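Alpha-L-rhamnosidase (Streptomyces avermitilis, PDB 3W5M) catalyses the hydrolysis of terminal non-reducing alpha-L-rhamnose residues, releasing L-rhamnose from citrus flavonoids and gum arabic. Local coordinates at residues G327-H332 with P397-Q402; P859-T864 with D868-L873. All coordinates share one frame; numbering follows the deposited sequence.

Overall arrangement
From the N terminus the chain passes the immunoglobulin-like domain and the calcium-dependent, rhamnose-binding CBM67 before reaching contact 1. That contact closes a loop of 64 residues, holding strands 336-337, 353-360 and 368-377 and short helix 379-382, and joins the two facing sheets of the rhamnosidase N-terminal domain. The chain then runs through the concanavalin-like domain into the helical catalytic domain, where contact 2 closes a turn of three residues between helices 854-863 and 867-875. The two contacts follow in series, without nesting or crossing, on opposite sides of the chain's centre. The nearest atoms of contact 1 and contact 2 are about 37 Å apart.

Contact 1: G327-H332 with P397-Q402; sequences GLYEAH and PALLAQ
Y329 and L399 meet inside the rhamnosidase N-terminal domain, where two beta-sheets face each other as the layers of a sandwich. Y329 CB, aimed at the opposite strand, lies 4.0 Å from L399 CD1. One atom further on, Y329 CG is 4.2 Å from the same methyl, so L399 CD1 sits beside the root of the ring, approaching it obliquely. The tyrosine side chain also touches A323 and A344, and at its tip the buried OH is hydrogen-bonded to Q357 and Y359. Those polar partners pin the far end of the ring, while apolar contact fills in at its base. Y329 CG lies between the backbone N and the carbonyl carbon (chi1 74°), which turns the ring across the leucine; the two side chains cross at about a right angle. L399 itself leaves its strand at a slant, and the extended first torsion (chi1 176°) carries its CD1 branch across to the tyrosine.

Just before the two strands begin, the chains come closer, with P397 CB facing G327 CA at 4.2 Å. The backbone conformation of G327 calls for glycine, with no CB to press on the carbonyl O before it or on P397. From there the strands splay: CA atoms are 4.9 Å apart at G327 and P397 but 7.3 Å at Y329 and L399. No hydrogen bond spans the pair.

Strand 328-333 runs between 368-377 and 336-337 in one antiparallel sheet; strand 398-407 runs between 412-416 and 316-326 in the other. L399 also touches A374 and V376 of strand 368-377, extending the apolar seam between the layers.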
# COMPACT_ATOMS: atom_id res chain seq x y z
N GLY A 327 13.48 7.34 4.00
CA GLY A 327 12.47 8.43 3.98
C GLY A 327 11.80 8.43 2.61
O GLY A 327 11.54 7.36 2.05
N LEU A 328 11.55 9.61 2.06
CA LEU A 328 10.97 9.71 0.73
C LEU A 328 11.69 10.86 0.05
O LEU A 328 12.17 11.75 0.73
CB LEU A 328 9.46 10.08 0.77
CG LEU A 328 8.51 9.21 1.60
CD1 LEU A 328 7.15 9.92 1.64
CD2 LEU A 328 8.36 7.84 0.97
N TYR A 329 11.73 10.83 -1.28
CA TYR A 329 12.40 11.91 -2.02
C TYR A 329 11.65 12.19 -3.32
O TYR A 329 10.88 11.34 -3.84
CB TYR A 329 13.87 11.57 -2.31
CG TYR A 329 14.03 10.54 -3.39
CD1 TYR A 329 13.83 9.16 -3.11
CD2 TYR A 329 14.30 10.91 -4.69
CE1 TYR A 329 13.91 8.22 -4.10
CE2 TYR A 329 14.39 9.96 -5.70
CZ TYR A 329 14.20 8.61 -5.39
OH TYR A 329 14.28 7.66 -6.38
N GLU A 330 11.91 13.37 -3.87
CA GLU A 330 11.53 13.71 -5.23
C GLU A 330 12.69 14.52 -5.75
O GLU A 330 13.07 15.49 -5.11
CB GLU A 330 10.29 14.58 -5.24
CG GLU A 330 9.77 14.86 -6.63
CD GLU A 330 8.56 15.79 -6.57
OE1 GLU A 330 8.75 17.03 -6.54
OE2 GLU A 330 7.44 15.27 -6.50
N ALA A 331 13.25 14.11 -6.88
CA ALA A 331 14.43 14.72 -7.43
C ALA A 331 14.06 15.60 -8.60
O ALA A 331 13.08 15.33 -9.32
CB ALA A 331 15.43 13.67 -7.88
N HIS A 332 14.90 16.60 -8.80
CA HIS A 332 14.76 17.61 -9.84
C HIS A 332 16.14 17.84 -10.46
O HIS A 332 17.16 17.79 -9.77
CB HIS A 332 14.28 18.92 -9.22
CG HIS A 332 12.85 18.85 -8.77
ND1 HIS A 332 12.46 18.18 -7.62
CD2 HIS A 332 11.71 19.32 -9.34
CE1 HIS A 332 11.14 18.25 -7.50
NE2 HIS A 332 10.67 18.93 -8.54
N PRO A 397 15.40 11.85 7.93
CA PRO A 397 15.57 11.24 6.61
C PRO A 397 16.89 11.54 5.91
O PRO A 397 17.55 12.57 6.15
CB PRO A 397 14.36 11.76 5.82
CG PRO A 397 13.99 13.02 6.48
CD PRO A 397 14.34 12.87 7.94
N ALA A 398 17.27 10.62 5.03
CA ALA A 398 18.50 10.71 4.30
C ALA A 398 18.32 10.38 2.82
O ALA A 398 17.46 9.59 2.46
CB ALA A 398 19.57 9.80 4.94
N LEU A 399 19.16 10.99 1.99
CA LEU A 399 19.15 10.84 0.52
C LEU A 399 20.44 10.17 0.03
O LEU A 399 21.54 10.49 0.50
CB LEU A 399 19.05 12.24 -0.14
CG LEU A 399 19.12 12.27 -1.66
CD1 LEU A 399 17.89 11.69 -2.34
CD2 LEU A 399 19.40 13.70 -2.16
N LEU A 400 20.31 9.30 -0.97
CA LEU A 400 21.46 8.77 -1.70
C LEU A 400 21.21 9.00 -3.18
O LEU A 400 20.18 8.60 -3.73
CB LEU A 400 21.64 7.27 -1.39
CG LEU A 400 22.92 6.61 -1.93
CD1 LEU A 400 24.11 7.09 -1.11
CD2 LEU A 400 22.80 5.10 -1.87
N ALA A 401 22.12 9.72 -3.85
CA ALA A 401 21.90 10.00 -5.29
C ALA A 401 23.20 9.93 -6.08
O ALA A 401 24.24 10.41 -5.61
CB ALA A 401 21.24 11.37 -5.46
N GLN A 402 23.14 9.33 -7.25
CA GLN A 402 24.31 9.17 -8.15
C GLN A 402 23.89 9.41 -9.59
O GLN A 402 23.13 8.65 -10.14
CB GLN A 402 24.87 7.77 -8.03
CG GLN A 402 26.14 7.46 -8.83
CD GLN A 402 26.90 6.30 -8.18
OE1 GLN A 402 27.21 6.34 -6.99
NE2 GLN A 402 27.20 5.26 -8.97

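Contact 2: P859-T864 with D868-L873; sequences PVLTDT and DVAYRL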
# COMPACT_ATOMS: atom_id res chain seq x y z
N PRO A 859 -17.22 -20.57 -4.18
CA PRO A 859 -16.56 -21.73 -4.82
C PRO A 859 -16.98 -23.12 -4.26
O PRO A 859 -17.27 -24.04 -5.04
CB PRO A 859 -15.07 -21.46 -4.56
CG PRO A 859 -14.99 -19.97 -4.52
CD PRO A 859 -16.23 -19.56 -3.75
N VAL A 860 -17.02 -23.26 -2.94
CA VAL A 860 -17.48 -24.51 -2.30
C VAL A 860 -18.93 -24.84 -2.69
O VAL A 860 -19.24 -26.00 -3.03
CB VAL A 860 -17.31 -24.44 -0.78
CG1 VAL A 860 -18.20 -25.44 -0.06
CG2 VAL A 860 -15.85 -24.67 -0.41
N LEU A 861 -19.80 -23.84 -2.67
CA LEU A 861 -21.18 -24.01 -3.11
C LEU A 861 -21.25 -24.54 -4.55
O LEU A 861 -22.02 -25.44 -4.83
CB LEU A 861 -22.00 -22.71 -2.95
CG LEU A 861 -22.40 -22.29 -1.53
CD1 LEU A 861 -23.01 -20.90 -1.57
CD2 LEU A 861 -23.40 -23.28 -0.93
N THR A 862 -20.43 -23.99 -5.44
CA THR A 862 -20.40 -24.44 -6.82
C THR A 862 -19.79 -25.84 -6.95
O THR A 862 -20.27 -26.64 -7.75
CB THR A 862 -19.62 -23.46 -7.73
OG1 THR A 862 -20.46 -22.36 -8.09
CG2 THR A 862 -19.19 -24.16 -9.03
N ASP A 863 -18.77 -26.12 -6.16
CA ASP A 863 -18.07 -27.42 -6.23
C ASP A 863 -18.99 -28.55 -5.86
O ASP A 863 -18.86 -29.66 -6.37
CB ASP A 863 -16.90 -27.49 -5.27
CG ASP A 863 -15.69 -26.72 -5.75
OD1 ASP A 863 -15.59 -26.34 -6.94
OD2 ASP A 863 -14.81 -26.50 -4.89
N THR A 864 -19.90 -28.28 -4.93
CA THR A 864 -20.76 -29.32 -4.37
C THR A 864 -22.13 -29.35 -5.06
O THR A 864 -23.06 -29.99 -4.57
CB THR A 864 -20.92 -29.13 -2.84
OG1 THR A 864 -21.32 -27.77 -2.56
CG2 THR A 864 -19.62 -29.42 -2.12
N ASP A 868 -26.79 -22.56 -8.02
CA ASP A 868 -28.05 -21.81 -7.85
C ASP A 868 -28.11 -21.04 -6.52
O ASP A 868 -28.56 -19.89 -6.49
CB ASP A 868 -29.27 -22.73 -8.03
CG ASP A 868 -29.31 -23.87 -7.02
OD1 ASP A 868 -28.29 -24.14 -6.34
OD2 ASP A 868 -30.37 -24.50 -6.90
N VAL A 869 -27.66 -21.68 -5.44
CA VAL A 869 -27.52 -21.08 -4.11
C VAL A 869 -26.43 -20.00 -4.10
O VAL A 869 -26.56 -18.98 -3.42
CB VAL A 869 -27.16 -22.15 -3.07
CG1 VAL A 869 -26.83 -21.54 -1.71
CG2 VAL A 869 -28.31 -23.15 -2.92
N ALA A 870 -25.36 -20.23 -4.85
CA ALA A 870 -24.29 -19.23 -4.94
C ALA A 870 -24.85 -17.97 -5.56
O ALA A 870 -24.60 -16.88 -5.05
CB ALA A 870 -23.12 -19.77 -5.75
N TYR A 871 -25.63 -18.12 -6.63
CA TYR A 871 -26.25 -16.97 -7.27
C TYR A 871 -27.20 -16.25 -6.33
O TYR A 871 -27.29 -15.02 -6.38
CB TYR A 871 -26.96 -17.37 -8.55
CG TYR A 871 -26.08 -17.30 -9.79
CD1 TYR A 871 -25.76 -16.07 -10.38
CD2 TYR A 871 -25.58 -18.48 -10.39
CE1 TYR A 871 -24.97 -16.00 -11.51
CE2 TYR A 871 -24.79 -18.41 -11.53
CZ TYR A 871 -24.49 -17.17 -12.08
OH TYR A 871 -23.74 -17.09 -13.20
N ARG A 872 -27.89 -17.00 -5.48
CA ARG A 872 -28.86 -16.41 -4.55
C ARG A 872 -28.14 -15.45 -3.61
O ARG A 872 -28.56 -14.30 -3.42
CB ARG A 872 -29.60 -17.51 -3.77
CG ARG A 872 -30.79 -17.01 -2.96
CD ARG A 872 -32.03 -16.75 -3.82
NE ARG A 872 -33.24 -16.61 -3.00
CZ ARG A 872 -34.03 -17.62 -2.65
NH1 ARG A 872 -33.77 -18.86 -3.04
NH2 ARG A 872 -35.10 -17.39 -1.90
N LEU A 873 -27.04 -15.94 -3.03
CA LEU A 873 -26.16 -15.11 -2.22
C LEU A 873 -25.58 -13.94 -3.00
O LEU A 873 -25.51 -12.83 -2.48
CB LEU A 873 -25.02 -15.95 -1.63
CG LEU A 873 -25.47 -17.03 -0.66
CD1 LEU A 873 -24.25 -17.71 -0.11
CD2 LEU A 873 -26.31 -16.43 0.45
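A tight antiparallel helix pair in the catalytic domain, which has the (alpha/alpha)6-barrel fold, brings L861 against V869, A870 and L873. The segment axes come within 8.6 Å, with 154° between their N-to-C directions, and L861 fills the interface. Its CD1 lies 3.7 Å from L873 CD1 and 3.9 Å from V869 CG1, while its CD2 reaches that same valine methyl. L861 crosses V869 and L873 at about a right angle, and its methyls meet theirs. Nearer the backbone, L861 CB rests 4.2 Å from A870 CB, which is consistent with the close spacing of the axes.

T864 grips V860 O twice, from opposite faces of its plane: by the backbone N at 3.0 Å and by OG1 at 2.8 Å. In the first turn of helix 867-875, V869 N donates to D868 OD1 from above the carboxylate plane, a bent bond (132°). The buried T862 OG1 is hydrogen-bonded to T867, close to the turn, and to W925.

Helix 829-842 packs on this pair through L836, which touches L861, and I840, which touches L873; helix 923-929 lays W925 against A870 and P859.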